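Local coordinates for protein alpha,alpha-trehalose-phosphate synthase (UDP-forming) (Burkholderia vietnamiensis, PDB 5TVG) that belongs to glycosyltransferase family 20, has the two-domain GT-B fold, and binds uridine-5'-diphosphate in a pocket of its C-terminal domain, at residues Y350-L355 / A378-A383; S16-A21 / Q84-F89; P309-S312 / T316-R319; E288-G293 / A422-L427. One frame throughout, in Å; residues are numbered along the deposited sequence. Where two conformers were deposited one is given.

Contact 2 comes first along the chain, in the N-terminal half of this GT-B fold, where the corner after strand 12-16 meets helix 79-98. Contact 4 then opens on helix 280-293 and closes on helix 416-428, and contacts 3 and 1 lie nested, one after the other, inside that long loop of the C-terminal half, built on a parallel sheet. Contacts 2 and 3 nearly meet, with nearest atoms about 4 Å apart, and thus mark where the two halves face each other. Contact 1, its centre about 23 Å from that of contact 3, supplies part of the nucleotide pocket. Contact 4 is remote packing, its centre about 39 Å from that of contact 2.

Contact 1 of 4, residues Y350-L355 / A378-A383. With UDP (uridine-5'-diphosphate), chain I.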
loop_
_atom_site.group_PDB
_atom_site.type_symbol
_atom_site.label_atom_id
_atom_site.label_comp_id
_atom_site.label_asym_id
_atom_site.label_seq_id
_atom_site.Cartn_x
_atom_site.Cartn_y
_atom_site.Cartn_z
ATOM N N TYR A 350 -18.885 24.118 3.144
ATOM C CA TYR A 350 -20.133 24.850 3.316
ATOM C C TYR A 350 -19.874 26.186 3.984
ATOM O O TYR A 350 -18.938 26.334 4.781
ATOM C CB TYR A 350 -21.194 24.062 4.154
ATOM C CG TYR A 350 -21.792 22.866 3.434
ATOM C CD1 TYR A 350 -21.097 21.668 3.324
ATOM C CD2 TYR A 350 -23.029 22.964 2.796
ATOM C CE1 TYR A 350 -21.656 20.558 2.646
ATOM C CE2 TYR A 350 -23.577 21.879 2.095
ATOM C CZ TYR A 350 -22.888 20.680 2.024
ATOM O OH TYR A 350 -23.435 19.611 1.333
ATOM N N GLU A 351 -20.731 27.147 3.649
ATOM C CA GLU A 351 -20.746 28.436 4.318
ATOM C C GLU A 351 -20.891 28.227 5.826
ATOM O O GLU A 351 -21.729 27.438 6.276
ATOM C CB GLU A 351 -21.916 29.243 3.758
ATOM C CG GLU A 351 -21.919 30.731 4.041
ATOM C CD GLU A 351 -23.280 31.349 3.756
ATOM O OE1 GLU A 351 -24.058 30.730 2.977
ATOM O OE2 GLU A 351 -23.570 32.434 4.326
ATOM N N ARG A 352 -20.068 28.939 6.601
ATOM C CA ARG A 352 -19.988 28.712 8.047
ATOM C C ARG A 352 -21.346 28.875 8.729
ATOM O O ARG A 352 -21.679 28.126 9.656
ATOM C CB ARG A 352 -18.954 29.656 8.658
ATOM C CG ARG A 352 -18.457 29.238 10.005
ATOM C CD ARG A 352 -17.146 29.915 10.401
ATOM N NE ARG A 352 -17.046 29.948 11.860
ATOM C CZ ARG A 352 -17.580 30.913 12.596
ATOM N NH1 ARG A 352 -18.218 31.897 11.978
ATOM N NH2 ARG A 352 -17.474 30.906 13.930
ATOM N N ASN A 353 -22.165 29.818 8.273
ATOM C CA ASN A 353 -23.490 29.953 8.873
ATOM C C ASN A 353 -24.376 28.736 8.594
ATOM O O ASN A 353 -25.218 28.385 9.439
ATOM C CB ASN A 353 -24.162 31.217 8.373
ATOM C CG ASN A 353 -23.487 32.461 8.904
ATOM O OD1 ASN A 353 -23.555 33.512 8.283
ATOM N ND2 ASN A 353 -22.778 32.328 10.026
ATOM N N LEU A 354 -24.235 28.099 7.420
ATOM C CA LEU A 354 -24.953 26.840 7.192
ATOM C C LEU A 354 -24.525 25.789 8.208
ATOM O O LEU A 354 -25.362 25.053 8.747
ATOM C CB LEU A 354 -24.721 26.330 5.762
ATOM C CG LEU A 354 -25.492 27.039 4.641
ATOM C CD1 LEU A 354 -25.059 26.566 3.261
ATOM C CD2 LEU A 354 -26.984 26.784 4.824
ATOM N N LEU A 355 -23.225 25.721 8.499
ATOM C CA LEU A 355 -22.747 24.752 9.475
ATOM C C LEU A 355 -23.465 24.910 10.817
ATOM O O LEU A 355 -23.796 23.912 11.478
ATOM C CB LEU A 355 -21.228 24.886 9.638
ATOM C CG LEU A 355 -20.347 24.543 8.435
ATOM C CD1 LEU A 355 -18.904 24.595 8.826
ATOM C CD2 LEU A 355 -20.683 23.144 7.900
ATOM N N ALA A 378 -16.140 22.510 18.354
ATOM C CA ALA A 378 -16.761 22.047 19.603
ATOM C C ALA A 378 -17.519 23.185 20.290
ATOM O O ALA A 378 -18.677 23.021 20.701
ATOM C CB ALA A 378 -15.694 21.449 20.529
ATOM N N LYS A 379 -16.906 24.370 20.353
ATOM C CA LYS A 379 -17.576 25.513 20.980
ATOM C C LYS A 379 -18.730 26.000 20.115
ATOM O O LYS A 379 -19.827 26.282 20.630
ATOM C CB LYS A 379 -16.566 26.643 21.218
ATOM C CG LYS A 379 -15.387 26.214 22.086
ATOM C CD LYS A 379 -14.531 27.401 22.583
ATOM C CE LYS A 379 -13.486 26.917 23.628
ATOM N NZ LYS A 379 -12.801 28.089 24.214
ATOM N N GLU A 380 -18.516 26.023 18.787
ATOM C CA GLU A 380 -19.560 26.432 17.849
ATOM C C GLU A 380 -20.734 25.495 17.925
ATOM O O GLU A 380 -21.893 25.925 17.832
ATOM C CB GLU A 380 -19.016 26.478 16.404
ATOM C CG GLU A 380 -17.987 27.599 16.155
ATOM C CD GLU A 380 -17.233 27.409 14.830
ATOM O OE1 GLU A 380 -16.440 28.286 14.478
ATOM O OE2 GLU A 380 -17.394 26.356 14.162
ATOM N N TYR A 381 -20.458 24.205 18.106
ATOM C CA TYR A 381 -21.549 23.255 18.214
ATOM C C TYR A 381 -22.432 23.591 19.412
ATOM O O TYR A 381 -23.669 23.595 19.307
ATOM C CB TYR A 381 -21.013 21.805 18.321
ATOM C CG TYR A 381 -22.153 20.814 18.414
ATOM C CD1 TYR A 381 -22.760 20.312 17.271
ATOM C CD2 TYR A 381 -22.679 20.444 19.652
ATOM C CE1 TYR A 381 -23.839 19.432 17.348
ATOM C CE2 TYR A 381 -23.758 19.565 19.738
ATOM C CZ TYR A 381 -24.338 19.070 18.586
ATOM O OH TYR A 381 -25.418 18.192 18.685
ATOM N N VAL A 382 -21.822 23.831 20.579
ATOM C CA VAL A 382 -22.625 24.172 21.764
ATOM C C VAL A 382 -23.449 25.420 21.494
ATOM O O VAL A 382 -24.662 25.445 21.730
ATOM C CB VAL A 382 -21.718 24.361 22.997
ATOM C CG1 VAL A 382 -22.480 25.031 24.144
ATOM C CG2 VAL A 382 -21.092 23.007 23.404
ATOM N N ALA A 383 -22.817 26.452 20.917
ATOM C CA ALA A 383 -23.501 27.736 20.742
ATOM C C ALA A 383 -24.666 27.671 19.772
ATOM O O ALA A 383 -25.560 28.521 19.847
ATOM C CB ALA A 383 -22.533 28.805 20.248
HETATM N N1 UDP I . -15.048 25.659 9.122
HETATM C C2 UDP I . -15.882 26.213 8.169
HETATM N N3 UDP I . -16.199 25.391 7.119
HETATM C C4 UDP I . -15.773 24.093 6.920
HETATM C C5 UDP I . -14.899 23.582 7.951
HETATM C C6 UDP I . -14.564 24.375 8.991
HETATM O O2 UDP I . -16.332 27.344 8.257
HETATM O O4 UDP I . -16.140 23.478 5.897
HETATM C "C1'" UDP I . -14.671 26.517 10.269
HETATM C "C2'" UDP I . -15.309 26.171 11.617
HETATM O "O2'" UDP I . -16.522 26.892 11.726
HETATM C "C3'" UDP I . -14.283 26.750 12.586
HETATM C "C4'" UDP I . -12.967 26.486 11.868
HETATM O "O4'" UDP I . -13.278 26.435 10.460
HETATM O "O3'" UDP I . -14.468 28.123 12.912
HETATM C "C5'" UDP I . -12.370 25.161 12.248
HETATM O "O5'" UDP I . -11.461 25.496 13.294
HETATM P PA UDP I . -11.129 24.484 14.440
HETATM O O1A UDP I . -10.508 25.291 15.527
HETATM O O2A UDP I . -12.338 23.635 14.802
HETATM O O3A UDP I . -10.037 23.508 13.805
HETATM P PB UDP I . -8.953 23.874 12.705
HETATM O O1B UDP I . -8.525 25.302 13.058
HETATM O O2B UDP I . -7.748 23.029 13.089
HETATM O O3B UDP I . -9.462 23.656 11.323
#
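Glu380 OE1 is gripped by two nitrogens of Arg352 and by a ribose hydroxyl of uridine-5'-diphosphate. Arg352 comes side-on and spends both nitrogens on this single oxygen: NH2 lies 2.9 Å from Glu380 OE1 and NE lies 3.2 Å from it, the hydrogen bonds of a salt bridge. The oxygen sits at the edge of the guanidinium, in its plane, but both nitrogens reach it from above the same face of the carboxylate, the two planes being turned 68° apart. The ribose binds both carboxylate oxygens, O3' of the nucleotide donating to Glu380 OE1 at 2.5 Å and O2' to Glu380 OE2 at 2.6 Å. Weak bonds from Arg352 NE to both hydroxyls close the network. With CG anti to the backbone N (chi1 -161°) and the chain extended to NE, Arg352 runs alongside the nucleotide, its CG 3.3 Å from the uracil oxygen O2. Leu355 CD1 lies over a face of the uracil, 3.3 Å from N3 of the nucleotide. Arg352 NH1 bonds onward to the carbonyl of Ser28, in a loop of the N-terminal half. The paired hydroxyl bonds are consistent with recognition of an intact ribose diol, as in other GT-B enzymes where a glutamate binds the ribose, and the arginine probably holds the carboxylate in place from one face.

Contact 2 of 4, residues S16-A21 / Q84-F89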
loop_
_atom_site.group_PDB
_atom_site.type_symbol
_atom_site.label_atom_id
_atom_site.label_comp_id
_atom_site.label_asym_id
_atom_site.label_seq_id
_atom_site.Cartn_x
_atom_site.Cartn_y
_atom_site.Cartn_z
ATOM N N SER A 16 0.453 37.057 10.092
ATOM C CA SER A 16 0.015 35.664 10.033
ATOM C C SER A 16 0.310 35.088 8.651
ATOM O O SER A 16 0.663 35.809 7.713
ATOM C CB SER A 16 -1.469 35.529 10.394
ATOM O OG SER A 16 -2.306 36.207 9.480
ATOM N N ASN A 17 0.174 33.764 8.533
ATOM C CA ASN A 17 0.548 33.117 7.280
ATOM C C ASN A 17 -0.358 33.545 6.136
ATOM O O ASN A 17 0.128 33.870 5.051
ATOM C CB ASN A 17 0.553 31.604 7.393
ATOM C CG ASN A 17 1.159 30.947 6.131
ATOM O OD1 ASN A 17 2.241 31.352 5.661
ATOM N ND2 ASN A 17 0.451 29.968 5.560
ATOM N N ARG A 18 -1.673 33.508 6.324
ATOM C CA ARG A 18 -2.645 33.879 5.298
ATOM C C ARG A 18 -3.408 35.121 5.749
ATOM O O ARG A 18 -3.957 35.123 6.856
ATOM C CB ARG A 18 -3.617 32.712 5.044
ATOM C CG ARG A 18 -2.959 31.442 4.430
ATOM C CD ARG A 18 -3.965 30.307 4.230
ATOM N NE ARG A 18 -3.375 29.111 3.616
ATOM C CZ ARG A 18 -3.252 28.949 2.303
ATOM N NH1 ARG A 18 -3.679 29.905 1.488
ATOM N NH2 ARG A 18 -2.709 27.841 1.796
ATOM N N VAL A 19 -3.464 36.150 4.903
ATOM C CA VAL A 19 -4.194 37.374 5.200
ATOM C C VAL A 19 -5.545 37.302 4.506
ATOM O O VAL A 19 -5.608 37.127 3.284
ATOM C CB VAL A 19 -3.405 38.615 4.761
ATOM C CG1 VAL A 19 -4.239 39.891 4.975
ATOM C CG2 VAL A 19 -2.080 38.702 5.521
ATOM N N ALA A 20 -6.627 37.440 5.279
ATOM C CA ALA A 20 -7.966 37.357 4.700
ATOM C C ALA A 20 -8.197 38.449 3.653
ATOM O O ALA A 20 -7.705 39.576 3.774
ATOM C CB ALA A 20 -9.027 37.457 5.799
ATOM N N ALA A 21 -8.968 38.108 2.623
ATOM C CA ALA A 21 -9.293 39.046 1.561
ATOM C C ALA A 21 -10.698 38.754 1.052
ATOM O O ALA A 21 -11.141 37.599 1.038
ATOM C CB ALA A 21 -8.277 38.970 0.410
ATOM N N GLN A 84 9.389 24.988 0.668
ATOM C CA GLN A 84 10.274 24.753 1.793
ATOM C C GLN A 84 9.734 25.316 3.097
ATOM O O GLN A 84 9.880 24.677 4.136
ATOM C CB GLN A 84 11.655 25.354 1.540
ATOM C CG GLN A 84 12.392 24.758 0.342
ATOM C CD GLN A 84 13.703 25.453 0.090
ATOM O OE1 GLN A 84 13.852 26.651 0.353
ATOM N NE2 GLN A 84 14.680 24.695 -0.390
ATOM N N TYR A 85 9.043 26.446 3.034
ATOM C CA TYR A 85 8.533 27.117 4.213
ATOM C C TYR A 85 7.198 26.537 4.654
ATOM O O TYR A 85 7.019 26.210 5.829
ATOM C CB TYR A 85 8.435 28.619 3.919
ATOM C CG TYR A 85 7.456 29.418 4.759
ATOM C CD1 TYR A 85 7.810 29.930 6.019
ATOM C CD2 TYR A 85 6.191 29.715 4.252
ATOM C CE1 TYR A 85 6.901 30.692 6.762
ATOM C CE2 TYR A 85 5.298 30.462 4.961
ATOM C CZ TYR A 85 5.645 30.944 6.219
ATOM O OH TYR A 85 4.722 31.695 6.889
ATOM N N TYR A 86 6.234 26.468 3.738
ATOM C CA TYR A 86 4.868 26.093 4.065
ATOM C C TYR A 86 4.658 24.583 3.991
ATOM O O TYR A 86 4.322 23.963 5.006
ATOM C CB TYR A 86 3.892 26.858 3.158
ATOM C CG TYR A 86 2.420 26.522 3.399
ATOM C CD1 TYR A 86 1.710 27.055 4.495
ATOM C CD2 TYR A 86 1.727 25.719 2.508
ATOM C CE1 TYR A 86 0.358 26.758 4.686
ATOM C CE2 TYR A 86 0.391 25.424 2.693
ATOM C CZ TYR A 86 -0.290 25.933 3.776
ATOM O OH TYR A 86 -1.621 25.594 3.913
ATOM N N ARG A 87 4.840 23.987 2.793
ATOM C CA ARG A 87 4.656 22.549 2.599
ATOM C C ARG A 87 5.682 21.736 3.376
ATOM O O ARG A 87 5.369 20.666 3.924
ATOM C CB ARG A 87 4.821 22.194 1.119
ATOM C CG ARG A 87 3.583 22.059 0.283
ATOM C CD ARG A 87 3.997 21.620 -1.115
ATOM N NE ARG A 87 4.595 20.297 -1.062
ATOM C CZ ARG A 87 5.271 19.718 -2.045
ATOM N NH1 ARG A 87 5.758 18.500 -1.847
ATOM N NH2 ARG A 87 5.462 20.337 -3.216
ATOM N N GLY A 88 6.921 22.203 3.394
ATOM C CA GLY A 88 7.989 21.437 3.990
ATOM C C GLY A 88 8.016 21.586 5.503
ATOM O O GLY A 88 7.346 20.843 6.227
ATOM N N PHE A 89 8.826 22.513 5.997
ATOM C CA PHE A 89 9.088 22.519 7.424
ATOM C C PHE A 89 7.812 22.735 8.236
ATOM O O PHE A 89 7.558 22.004 9.201
ATOM C CB PHE A 89 10.138 23.565 7.763
ATOM C CG PHE A 89 10.627 23.454 9.180
ATOM C CD1 PHE A 89 11.466 22.392 9.550
ATOM C CD2 PHE A 89 10.231 24.381 10.152
ATOM C CE1 PHE A 89 11.916 22.268 10.889
ATOM C CE2 PHE A 89 10.685 24.272 11.477
ATOM C CZ PHE A 89 11.523 23.205 11.846
#
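Asn17, where the chain turns a corner at the end of strand 12-16, faces Tyr86 with the two CA atoms 8.9 Å apart, and the helix opposite widens into a pi-type turn closed by Phe89 N bonding to Gln84 O. Neighbouring tyrosines of this turn take hold of neighbouring residues of the corner. Tyr85 OH donates to Asn17 OD1 at 2.8 Å, arriving from above the carbonyl plane rather than along a lone pair, while OD1 itself lies at the edge of the Tyr85 ring. A chi1 of -171° turns the Asn17 amide away from its own N and out to the helix, where its other branch meets the second tyrosine: ND2 lies 3.3 Å from Tyr86 CE1, oblique to the ring, the amide and ring planes being 16° apart. In GT-B enzymes the loops that follow the first strands of the N-terminal Rossmann-like domain border the cleft between the domains, and this corner, in the loop leading from strand 12-16 to helix 31-43, fits that pattern; the side chain of Tyr86 lies about 11 Å from the bound uridine-5'-diphosphate. Arg18, extended along its chain, crosses Tyr86 nearly at a right angle and points NH2 at its hydroxyl. The bond from Arg18 NH2 to Tyr86 OH is almost straight but long, 3.3 Å, and a second conformer deposited for Arg18 makes it doubtful as a constant tie. Tyr82, a turn earlier on the same helix, and Trp50 also meet the Tyr86 ring, and His142 touches both Asn17 and Tyr85.

Contact 3 of 4, residues P309-S312 / T316-R319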
loop_
_atom_site.group_PDB
_atom_site.type_symbol
_atom_site.label_atom_id
_atom_site.label_comp_id
_atom_site.label_asym_id
_atom_site.label_seq_id
_atom_site.Cartn_x
_atom_site.Cartn_y
_atom_site.Cartn_z
ATOM N N PRO A 309 -11.142 18.805 1.961
ATOM C CA PRO A 309 -9.717 18.482 1.862
ATOM C C PRO A 309 -8.850 19.657 2.272
ATOM O O PRO A 309 -9.251 20.816 2.203
ATOM C CB PRO A 309 -9.525 18.145 0.377
ATOM C CG PRO A 309 -10.885 17.738 -0.083
ATOM C CD PRO A 309 -11.830 18.618 0.672
ATOM N N THR A 310 -7.631 19.326 2.691
ATOM C CA THR A 310 -6.706 20.268 3.294
ATOM C C THR A 310 -5.304 19.799 2.958
ATOM O O THR A 310 -5.040 18.601 2.985
ATOM C CB THR A 310 -6.932 20.277 4.826
ATOM O OG1 THR A 310 -6.013 21.155 5.469
ATOM C CG2 THR A 310 -6.740 18.857 5.374
ATOM N N ARG A 311 -4.415 20.728 2.629
ATOM C CA ARG A 311 -2.997 20.414 2.419
ATOM C C ARG A 311 -2.798 19.175 1.537
ATOM O O ARG A 311 -2.024 18.266 1.862
ATOM C CB ARG A 311 -2.300 20.244 3.777
ATOM C CG ARG A 311 -2.520 21.460 4.685
ATOM C CD ARG A 311 -2.185 21.221 6.168
ATOM N NE ARG A 311 -2.670 22.341 6.985
ATOM C CZ ARG A 311 -2.377 22.539 8.274
ATOM N NH1 ARG A 311 -1.569 21.709 8.923
ATOM N NH2 ARG A 311 -2.891 23.577 8.927
ATOM N N SER A 312 -3.523 19.136 0.411
ATOM C CA SER A 312 -3.514 17.972 -0.482
ATOM C C SER A 312 -2.147 17.671 -1.078
ATOM O O SER A 312 -1.924 16.546 -1.536
ATOM C CB SER A 312 -4.480 18.171 -1.657
ATOM O OG SER A 312 -5.791 18.387 -1.187
ATOM N N THR A 316 1.378 12.953 3.618
ATOM C CA THR A 316 0.702 12.367 4.775
ATOM C C THR A 316 -0.788 12.635 4.708
ATOM O O THR A 316 -1.593 11.796 5.126
ATOM C CB THR A 316 1.235 12.932 6.097
ATOM O OG1 THR A 316 1.424 14.353 5.979
ATOM C CG2 THR A 316 2.554 12.278 6.462
ATOM N N TYR A 317 -1.174 13.775 4.135
ATOM C CA TYR A 317 -2.588 14.075 4.022
ATOM C C TYR A 317 -3.259 13.225 2.959
ATOM O O TYR A 317 -4.451 12.924 3.080
ATOM C CB TYR A 317 -2.782 15.557 3.712
ATOM C CG TYR A 317 -2.573 16.381 4.949
ATOM C CD1 TYR A 317 -1.294 16.717 5.377
ATOM C CD2 TYR A 317 -3.646 16.752 5.735
ATOM C CE1 TYR A 317 -1.106 17.424 6.527
ATOM C CE2 TYR A 317 -3.463 17.484 6.905
ATOM C CZ TYR A 317 -2.197 17.809 7.293
ATOM O OH TYR A 317 -2.017 18.564 8.441
ATOM N N GLN A 318 -2.515 12.822 1.923
ATOM C CA GLN A 318 -3.094 11.975 0.891
ATOM C C GLN A 318 -3.380 10.586 1.429
ATOM O O GLN A 318 -4.406 9.991 1.094
ATOM C CB GLN A 318 -2.163 11.921 -0.327
ATOM C CG GLN A 318 -1.976 13.288 -0.997
ATOM C CD GLN A 318 -0.864 13.315 -2.068
ATOM O OE1 GLN A 318 -0.387 12.274 -2.524
ATOM N NE2 GLN A 318 -0.456 14.519 -2.458
ATOM N N ARG A 319 -2.471 10.052 2.255
ATOM C CA ARG A 319 -2.650 8.721 2.834
ATOM C C ARG A 319 -3.828 8.675 3.811
ATOM O O ARG A 319 -4.651 7.757 3.741
ATOM C CB ARG A 319 -1.360 8.257 3.516
#
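Gln318 NE2 donates to Ser312 O at 2.7 Å, a nearly straight bond (166° at the hydrogen) that lies in the carbonyl plane and close to the plane of the glutamine amide. The extended glutamine chain thus reaches back from the first turns of helix 315-335 to tie down the loop that leads into it. A second polar link is weaker: Arg311 NH1 stands 3.2 Å from Tyr317 OH with a bent N-H direction. The firmer partner of that hydroxyl is Asp275, which also forms a long, weak ion pair with Arg311. Between these polar ends, the arginine chain lies over the tyrosine ring. Arg311 CB sits 3.9 Å above the centroid of the Tyr317 ring, 7° off the normal, a CH-pi contact over the face, and further along Arg311 CD comes within 3.6 Å of Tyr317 CZ. The arginine has CG anti to its carbonyl carbon (chi1 -54°) and then extends, which carries the guanidinium past the hydroxyl end of the ring. Thr310 packs its methyl against the ring too, CG2 being 3.8 Å from Tyr317 CD2, while its OG1 bonds to Arg273 of the nucleotide pocket. Beyond the two segments Trp95, on helix 79-98 of the N-terminal half, makes a cation-pi contact with Arg311. Aromatic packing on its aliphatic part and on its charge probably steadies this arginine, whose side chain lies about 6 Å from the bound uridine-5'-diphosphate, and nearby Asp275 may partly offset its positive charge.

Contact 4 of 4, residues E288-G293 / A422-L427; sequences ERMLAG and ALARAL
Met290 reaches across to helix 416-428 and lodges its sulfur among Leu423, Ala424 and Leu427. A chi1 of -170° swings the side chain off its own helix and carries SD over the gap; the chain then bends at chi3 (73°), which brings CE beside Leu427 CD1. SD lies 3.6 Å from Leu423 CB, the two side chains crossing at about a right angle, and 3.8 Å from the backbone N of Ala424. Leu427 comes in obliquely from the next turn, its CD1 4.0 Å from SD and 4.1 Å from CE of Met290. Ala424 brings only a methyl to this face, consistent with the close approach of the sulfur to its backbone N. Ala420, one turn earlier, also touches Met290, so that a single side chain sits among four residues of the partner helix; the axes of segments 288-293 and 422-427 approach to 10.1 Å and cross at -71°. Trp297, in the loop after helix 280-293, touches both Met290 and Leu427. The contact joins a helix that follows strand 266-271 to one that follows strand 409-411, both strands of a single parallel sheet, as expected of helices flanking the Rossmann-like C-terminal domain of a GT-B fold.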
loop_
_atom_site.group_PDB
_atom_site.type_symbol
_atom_site.label_atom_id
_atom_site.label_comp_id
_atom_site.label_asym_id
_atom_site.label_seq_id
_atom_site.Cartn_x
_atom_site.Cartn_y
_atom_site.Cartn_z
ATOM N N GLU A 288 -19.325 2.710 13.621
ATOM C CA GLU A 288 -19.570 1.345 13.185
ATOM C C GLU A 288 -19.737 0.426 14.402
ATOM O O GLU A 288 -20.688 -0.364 14.485
ATOM C CB GLU A 288 -18.425 0.888 12.284
ATOM C CG GLU A 288 -18.527 -0.581 11.882
ATOM C CD GLU A 288 -17.258 -1.130 11.293
ATOM O OE1 GLU A 288 -16.181 -0.515 11.479
ATOM O OE2 GLU A 288 -17.321 -2.211 10.680
ATOM N N ARG A 289 -18.829 0.539 15.374
ATOM C CA ARG A 289 -18.933 -0.290 16.567
ATOM C C ARG A 289 -20.250 -0.044 17.294
ATOM O O ARG A 289 -20.903 -0.988 17.736
ATOM C CB ARG A 289 -17.777 -0.004 17.509
ATOM C CG ARG A 289 -17.782 -0.864 18.763
ATOM C CD ARG A 289 -16.599 -0.541 19.619
ATOM N NE ARG A 289 -15.360 -0.924 18.957
ATOM C CZ ARG A 289 -14.681 -2.031 19.214
ATOM N NH1 ARG A 289 -15.129 -2.887 20.142
ATOM N NH2 ARG A 289 -13.550 -2.257 18.551
ATOM N N MET A 290 -20.713 1.207 17.343
ATOM C CA MET A 290 -22.009 1.435 17.975
ATOM C C MET A 290 -23.129 0.752 17.205
ATOM O O MET A 290 -24.040 0.180 17.812
ATOM C CB MET A 290 -22.315 2.917 18.076
ATOM C CG MET A 290 -23.527 3.178 18.934
ATOM S SD MET A 290 -24.368 4.730 18.574
ATOM C CE MET A 290 -25.135 4.330 17.007
ATOM N N LEU A 291 -23.112 0.855 15.866
ATOM C CA LEU A 291 -24.138 0.189 15.072
ATOM C C LEU A 291 -24.066 -1.328 15.226
ATOM O O LEU A 291 -25.106 -1.998 15.301
ATOM C CB LEU A 291 -24.013 0.569 13.607
ATOM C CG LEU A 291 -24.250 2.013 13.206
ATOM C CD1 LEU A 291 -24.023 2.091 11.678
ATOM C CD2 LEU A 291 -25.634 2.473 13.606
ATOM N N ALA A 292 -22.853 -1.890 15.277
ATOM C CA ALA A 292 -22.739 -3.340 15.471
ATOM C C ALA A 292 -23.241 -3.739 16.844
ATOM O O ALA A 292 -23.899 -4.771 16.990
ATOM C CB ALA A 292 -21.301 -3.815 15.314
ATOM N N GLY A 293 -22.941 -2.935 17.875
ATOM C CA GLY A 293 -23.350 -3.335 19.210
ATOM C C GLY A 293 -24.789 -3.019 19.519
ATOM O O GLY A 293 -25.372 -3.664 20.385
ATOM N N ALA A 422 -20.425 6.262 24.335
ATOM C CA ALA A 422 -20.743 7.688 24.491
ATOM C C ALA A 422 -21.754 8.141 23.447
ATOM O O ALA A 422 -22.672 8.901 23.757
ATOM C CB ALA A 422 -19.471 8.527 24.415
ATOM N N LEU A 423 -21.628 7.648 22.214
ATOM C CA LEU A 423 -22.615 7.957 21.178
ATOM C C LEU A 423 -24.011 7.490 21.590
ATOM O O LEU A 423 -25.000 8.216 21.416
ATOM C CB LEU A 423 -22.199 7.298 19.863
ATOM C CG LEU A 423 -21.102 7.936 19.043
ATOM C CD1 LEU A 423 -20.801 7.063 17.810
ATOM C CD2 LEU A 423 -21.485 9.405 18.632
ATOM N N ALA A 424 -24.122 6.239 22.052
ATOM C CA ALA A 424 -25.414 5.721 22.498
ATOM C C ALA A 424 -25.941 6.509 23.696
ATOM O O ALA A 424 -27.132 6.848 23.765
ATOM C CB ALA A 424 -25.292 4.227 22.848
ATOM N N ARG A 425 -25.066 6.799 24.649
ATOM C CA ARG A 425 -25.457 7.606 25.801
ATOM C C ARG A 425 -25.925 9.001 25.357
ATOM O O ARG A 425 -26.920 9.539 25.865
ATOM C CB ARG A 425 -24.267 7.708 26.755
ATOM C CG ARG A 425 -24.441 8.746 27.861
ATOM C CD ARG A 425 -25.009 8.125 29.147
ATOM N NE ARG A 425 -24.618 8.929 30.291
ATOM C CZ ARG A 425 -25.343 9.924 30.818
ATOM N NH1 ARG A 425 -26.544 10.235 30.344
ATOM N NH2 ARG A 425 -24.837 10.608 31.831
ATOM N N ALA A 426 -25.226 9.588 24.392
ATOM C CA ALA A 426 -25.636 10.906 23.896
ATOM C C ALA A 426 -27.008 10.827 23.226
ATOM O O ALA A 426 -27.853 11.714 23.410
ATOM C CB ALA A 426 -24.572 11.460 22.952
ATOM N N LEU A 427 -27.248 9.763 22.463
ATOM C CA LEU A 427 -28.510 9.584 21.750
ATOM C C LEU A 427 -29.688 9.295 22.677
ATOM O O LEU A 427 -30.833 9.507 22.269
ATOM C CB LEU A 427 -28.386 8.447 20.707
ATOM C CG LEU A 427 -27.519 8.816 19.466
ATOM C CD1 LEU A 427 -27.164 7.571 18.569
ATOM C CD2 LEU A 427 -28.132 9.957 18.642
#